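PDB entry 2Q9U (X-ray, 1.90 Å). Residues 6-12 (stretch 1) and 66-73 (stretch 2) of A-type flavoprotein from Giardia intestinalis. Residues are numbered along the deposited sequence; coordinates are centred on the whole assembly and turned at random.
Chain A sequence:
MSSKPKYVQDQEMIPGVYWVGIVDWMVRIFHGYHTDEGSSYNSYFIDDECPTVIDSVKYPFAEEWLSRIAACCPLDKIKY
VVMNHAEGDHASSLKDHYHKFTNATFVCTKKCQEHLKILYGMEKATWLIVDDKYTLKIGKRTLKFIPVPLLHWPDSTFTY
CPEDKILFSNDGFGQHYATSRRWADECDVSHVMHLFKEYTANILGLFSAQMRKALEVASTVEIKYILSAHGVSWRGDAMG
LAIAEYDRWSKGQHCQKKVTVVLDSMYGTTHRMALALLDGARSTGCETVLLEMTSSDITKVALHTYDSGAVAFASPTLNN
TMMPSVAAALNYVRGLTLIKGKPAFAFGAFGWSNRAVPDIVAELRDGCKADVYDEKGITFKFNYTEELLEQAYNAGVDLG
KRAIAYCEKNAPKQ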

ATOM      1  N   LYS A   6       5.140 -27.253 -27.546  1.00 28.53           N
ATOM      2  CA  LYS A   6       4.380 -26.039 -27.875  1.00 26.44           C
ATOM      3  C   LYS A   6       3.686 -25.461 -26.635  1.00 23.61           C
ATOM      4  O   LYS A   6       2.761 -26.072 -26.098  1.00 22.91           O
ATOM      5  CB  LYS A   6       3.370 -26.359 -28.985  1.00 26.70           C
ATOM      6  CG  LYS A   6       2.163 -25.431 -29.078  1.00 28.82           C
ATOM      7  CD  LYS A   6       2.365 -24.400 -30.126  1.00 32.78           C
ATOM      8  CE  LYS A   6       1.046 -23.835 -30.589  1.00 31.89           C
ATOM      9  NZ  LYS A   6       1.304 -22.916 -31.715  1.00 35.52           N
ATOM     10  N   TYR A   7       4.129 -24.286 -26.198  1.00 20.19           N
ATOM     11  CA  TYR A   7       3.577 -23.667 -25.003  1.00 18.31           C
ATOM     12  C   TYR A   7       3.332 -22.159 -25.162  1.00 17.07           C
ATOM     13  O   TYR A   7       2.997 -21.482 -24.202  1.00 16.94           O
ATOM     14  CB  TYR A   7       4.424 -23.994 -23.748  1.00 18.18           C
ATOM     15  CG  TYR A   7       5.892 -23.672 -23.891  1.00 17.67           C
ATOM     16  CD1 TYR A   7       6.365 -22.372 -23.701  1.00 16.61           C
ATOM     17  CD2 TYR A   7       6.805 -24.661 -24.241  1.00 18.23           C
ATOM     18  CE1 TYR A   7       7.737 -22.064 -23.843  1.00 17.54           C
ATOM     19  CE2 TYR A   7       8.156 -24.371 -24.390  1.00 19.03           C
ATOM     20  CZ  TYR A   7       8.614 -23.075 -24.184  1.00 19.46           C
ATOM     21  OH  TYR A   7       9.959 -22.797 -24.358  1.00 20.52           O
ATOM     22  N   VAL A   8       3.484 -21.651 -26.383  1.00 16.23           N
ATOM     23  CA  VAL A   8       3.012 -20.305 -26.715  1.00 15.40           C
ATOM     24  C   VAL A   8       2.083 -20.362 -27.917  1.00 15.78           C
ATOM     25  O   VAL A   8       2.216 -21.252 -28.772  1.00 15.17           O
ATOM     26  CB  VAL A   8       4.158 -19.285 -27.002  1.00 15.07           C
ATOM     27  CG1 VAL A   8       4.984 -19.021 -25.726  1.00 15.26           C
ATOM     28  CG2 VAL A   8       5.030 -19.705 -28.222  1.00 15.03           C
ATOM     29  N   GLN A   9       1.155 -19.410 -27.980  1.00 15.50           N
ATOM     30  CA  GLN A   9       0.289 -19.280 -29.143  1.00 15.59           C
ATOM     31  C   GLN A   9       0.929 -18.281 -30.105  1.00 15.68           C
ATOM     32  O   GLN A   9       1.283 -17.160 -29.689  1.00 15.50           O
ATOM     33  CB  GLN A   9      -1.111 -18.768 -28.744  1.00 15.38           C
ATOM     34  CG  GLN A   9      -2.009 -18.521 -29.995  1.00 15.41           C
ATOM     35  CD  GLN A   9      -3.163 -17.559 -29.778  1.00 15.41           C
ATOM     36  OE1 GLN A   9      -3.352 -17.020 -28.698  1.00 13.24           O
ATOM     37  NE2 GLN A   9      -3.964 -17.366 -30.819  1.00 14.71           N
ATOM     38  N   ASP A  10       1.083 -18.663 -31.379  1.00 16.16           N
ATOM     39  CA  ASP A  10       1.549 -17.698 -32.394  1.00 16.21           C
ATOM     40  C   ASP A  10       0.443 -16.719 -32.685  1.00 15.49           C
ATOM     41  O   ASP A  10      -0.725 -17.097 -32.777  1.00 15.25           O
ATOM     42  CB  ASP A  10       1.956 -18.401 -33.690  1.00 16.82           C
ATOM     43  CG  ASP A  10       3.052 -19.412 -33.462  1.00 20.46           C
ATOM     44  OD1 ASP A  10       3.973 -19.129 -32.656  1.00 17.78           O
ATOM     45  OD2 ASP A  10       2.975 -20.503 -34.066  1.00 24.75           O
ATOM     46  N   GLN A  11       0.808 -15.451 -32.804  1.00 14.22           N
ATOM     47  CA  GLN A  11      -0.161 -14.393 -32.820  1.00 13.60           C
ATOM     48  C   GLN A  11       0.114 -13.487 -34.014  1.00 14.11           C
ATOM     49  O   GLN A  11       0.738 -12.439 -33.895  1.00 12.92           O
ATOM     50  CB  GLN A  11      -0.162 -13.655 -31.457  1.00 13.78           C
ATOM     51  CG  GLN A  11      -0.649 -14.575 -30.314  1.00 13.09           C
ATOM     52  CD  GLN A  11      -0.544 -13.959 -28.930  1.00 13.69           C
ATOM     53  OE1 GLN A  11      -0.926 -12.819 -28.722  1.00 13.58           O
ATOM     54  NE2 GLN A  11      -0.038 -14.735 -27.972  1.00 12.43           N
ATOM     55  N   GLU A  12      -0.371 -13.924 -35.179  1.00 15.01           N
ATOM     56  CA  GLU A  12      -0.220 -13.166 -36.424  1.00 16.17           C
ATOM     57  C   GLU A  12      -1.205 -11.991 -36.422  1.00 16.94           C
ATOM     58  O   GLU A  12      -2.415 -12.183 -36.499  1.00 18.28           O
ATOM     59  CB  GLU A  12      -0.411 -14.084 -37.650  1.00 16.00           C
ATOM     60  CG  GLU A  12       0.232 -13.540 -38.944  1.00 16.94           C
ATOM     61  CD  GLU A  12       0.038 -14.470 -40.145  1.00 18.37           C
ATOM     62  OE1 GLU A  12      -0.597 -15.526 -39.977  1.00 19.02           O
ATOM     63  OE2 GLU A  12       0.536 -14.139 -41.252  1.00 19.90           O
ATOM     64  N   LEU A  66      12.164 -15.001 -26.239  1.00 13.05           N
ATOM     65  CA  LEU A  66      12.926 -15.881 -27.142  1.00 12.65           C
ATOM     66  C   LEU A  66      12.054 -17.070 -27.573  1.00 12.82           C
ATOM     67  O   LEU A  66      12.132 -17.501 -28.737  1.00 12.39           O
ATOM     68  CB  LEU A  66      14.209 -16.355 -26.445  1.00 12.88           C
ATOM     69  CG  LEU A  66      15.247 -15.235 -26.233  1.00 12.95           C
ATOM     70  CD1 LEU A  66      16.404 -15.689 -25.314  1.00 15.86           C
ATOM     71  CD2 LEU A  66      15.784 -14.702 -27.582  1.00 13.50           C
ATOM     72  N   SER A  67      11.228 -17.568 -26.645  1.00 12.31           N
ATOM     73  CA  SER A  67      10.322 -18.694 -26.923  1.00 12.73           C
ATOM     74  C   SER A  67       9.300 -18.338 -28.000  1.00 11.40           C
ATOM     75  O   SER A  67       9.049 -19.134 -28.913  1.00 10.22           O
ATOM     76  CB  SER A  67       9.621 -19.195 -25.654  1.00 12.26           C
ATOM     77  OG  SER A  67      10.569 -19.827 -24.811  1.00 15.22           O
ATOM     78  N   ARG A  68       8.711 -17.146 -27.884  1.00 10.31           N
ATOM     79  CA  ARG A  68       7.803 -16.652 -28.917  1.00 10.64           C
ATOM     80  C   ARG A  68       8.471 -16.479 -30.279  1.00 10.99           C
ATOM     81  O   ARG A  68       7.913 -16.880 -31.301  1.00 10.38           O
ATOM     82  CB  ARG A  68       7.127 -15.350 -28.479  1.00 10.21           C
ATOM     83  CG  ARG A  68       6.254 -15.520 -27.237  1.00  8.93           C
ATOM     84  CD  ARG A  68       5.440 -14.242 -27.055  1.00  9.29           C
ATOM     85  NE  ARG A  68       4.757 -14.208 -25.767  1.00 12.37           N
ATOM     86  CZ  ARG A  68       3.635 -14.867 -25.504  1.00 13.81           C
ATOM     87  NH1 ARG A  68       3.080 -15.631 -26.447  1.00 11.64           N
ATOM     88  NH2 ARG A  68       3.077 -14.763 -24.293  1.00 15.77           N
ATOM     89  N   ILE A  69       9.674 -15.913 -30.293  1.00 11.77           N
ATOM     90  CA  ILE A  69      10.420 -15.792 -31.551  1.00 12.44           C
ATOM     91  C   ILE A  69      10.724 -17.169 -32.164  1.00 12.89           C
ATOM     92  O   ILE A  69      10.478 -17.395 -33.343  1.00 13.17           O
ATOM     93  CB  ILE A  69      11.750 -14.996 -31.382  1.00 12.34           C
ATOM     94  CG1 ILE A  69      11.432 -13.541 -31.018  1.00 12.70           C
ATOM     95  CG2 ILE A  69      12.529 -14.958 -32.717  1.00 12.70           C
ATOM     96  CD1 ILE A  69      12.665 -12.741 -30.519  1.00 12.21           C
ATOM     97  N   ALA A  70      11.263 -18.069 -31.362  1.00 13.35           N
ATOM     98  CA  ALA A  70      11.649 -19.415 -31.831  1.00 14.30           C
ATOM     99  C   ALA A  70      10.459 -20.194 -32.377  1.00 14.87           C
ATOM    100  O   ALA A  70      10.618 -21.064 -33.242  1.00 14.58           O
ATOM    101  CB  ALA A  70      12.331 -20.209 -30.691  1.00 14.77           C
ATOM    102  N   ALA A  71       9.257 -19.893 -31.884  1.00 14.36           N
ATOM    103  CA  ALA A  71       8.073 -20.582 -32.377  1.00 14.89           C
ATOM    104  C   ALA A  71       7.789 -20.165 -33.815  1.00 15.78           C
ATOM    105  O   ALA A  71       7.241 -20.949 -34.586  1.00 15.44           O
ATOM    106  CB  ALA A  71       6.872 -20.315 -31.494  1.00 14.79           C
ATOM    107  N   CYS A  72       8.185 -18.939 -34.161  1.00 15.09           N
ATOM    108  CA  CYS A  72       8.069 -18.410 -35.521  1.00 16.46           C
ATOM    109  C   CYS A  72       9.244 -18.754 -36.434  1.00 17.03           C
ATOM    110  O   CYS A  72       9.050 -18.986 -37.629  1.00 17.16           O
ATOM    111  CB  CYS A  72       7.958 -16.892 -35.487  1.00 15.34           C
ATOM    112  SG  CYS A  72       6.422 -16.269 -34.743  1.00 19.32           S
ATOM    113  N   CYS A  73      10.455 -18.714 -35.882  1.00 16.83           N
ATOM    114  CA  CYS A  73      11.663 -18.876 -36.683  1.00 17.13           C
ATOM    115  C   CYS A  73      12.815 -19.277 -35.760  1.00 17.22           C
ATOM    116  O   CYS A  73      12.975 -18.662 -34.713  1.00 16.87           O
ATOM    117  CB  CYS A  73      11.992 -17.539 -37.337  1.00 16.67           C
ATOM    118  SG  CYS A  73      13.380 -17.545 -38.460  1.00 18.63           S
TER
HETATM  119  O   HOH W   1       3.634 -16.016 -29.252  1.00 17.50           O
HETATM  120  O   HOH W   2       5.128 -17.041 -31.401  1.00 13.25           O
HETATM  121  O   HOH W   3       4.978 -22.202 -34.188  1.00 26.55           O

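Water carries the clear polar links of this contact. Three water molecules bridge the irregular segment 6-12 to the helix of the second stretch, and no direct hydrogen bond between the two is clear.

Water 1 donates to Gln-9 O at 2.7 Å and accepts from Arg-68 NH1 at 2.9 Å. Gln-9 O and Arg-68 NH1 are themselves 4.0 Å apart, too far for a good direct bond, so the water fills the role. Water 2 donates both its hydrogens, to Asp-10 OD1 at 2.7 Å and to Arg-68 O at 2.8 Å. Water 3 does the same between Asp-10 OD2 and Ala-71 O, at 2.6 Å from each. The last two waters solve a simple problem. A carboxylate and a backbone carbonyl are both acceptors and cannot bond to each other. A water that donates to both joins them. Each carboxylate oxygen of Asp-10 thus reaches the helix through its own water.

Asp-10 also touches the helix directly. Its OD1 lies 3.3 Å from Ala-71 CB, a close packing contact. Asp-10 OD2 also forms a long salt bridge within the segment, 3.8 Å from Lys-6 NZ.

Val-8 provides the apolar part of the contact. Its CA-to-CB bond points toward the helix, and its CG2 packs 3.8 Å from Ala-71 CB. The small alanine side chain also points toward the segment. Val-8 CG1 lies over one face of the Arg-68 guanidinium, and Val-8 CB is 3.8 Å from Arg-68 NH1. The flat face of the group can pack against carbon while its N-H groups point outward in the plane. Gln-9 O lies near that plane, at the edge.

The CA-to-CB bond of Arg-68 points sideways, but the end of the long side chain comes nearer to the segment. There Gln-11 NE2 sits 3.6 Å from Arg-68 NH1. Both are donor groups, so this is proximity and not a bond. Gln-11 NE2 instead donates to Gln-9 O at 3.3 Å. That carbonyl therefore receives both the glutamine amide and water 1.

Tyr-7 reaches Ser-67 with its hydroxyl. Tyr-7 OH and Ser-67 OG are 3.1 Å apart, with the serine oxygen at the ring edge. Both hydroxyls have hydrogen bonds elsewhere in the structure.

Ser-67 and Ala-71 are one helical turn apart, joined by Ala-71 N to Ser-67 O at 3.1 Å. This spacing lets both side chains point toward the segment, while Ile-69 points away.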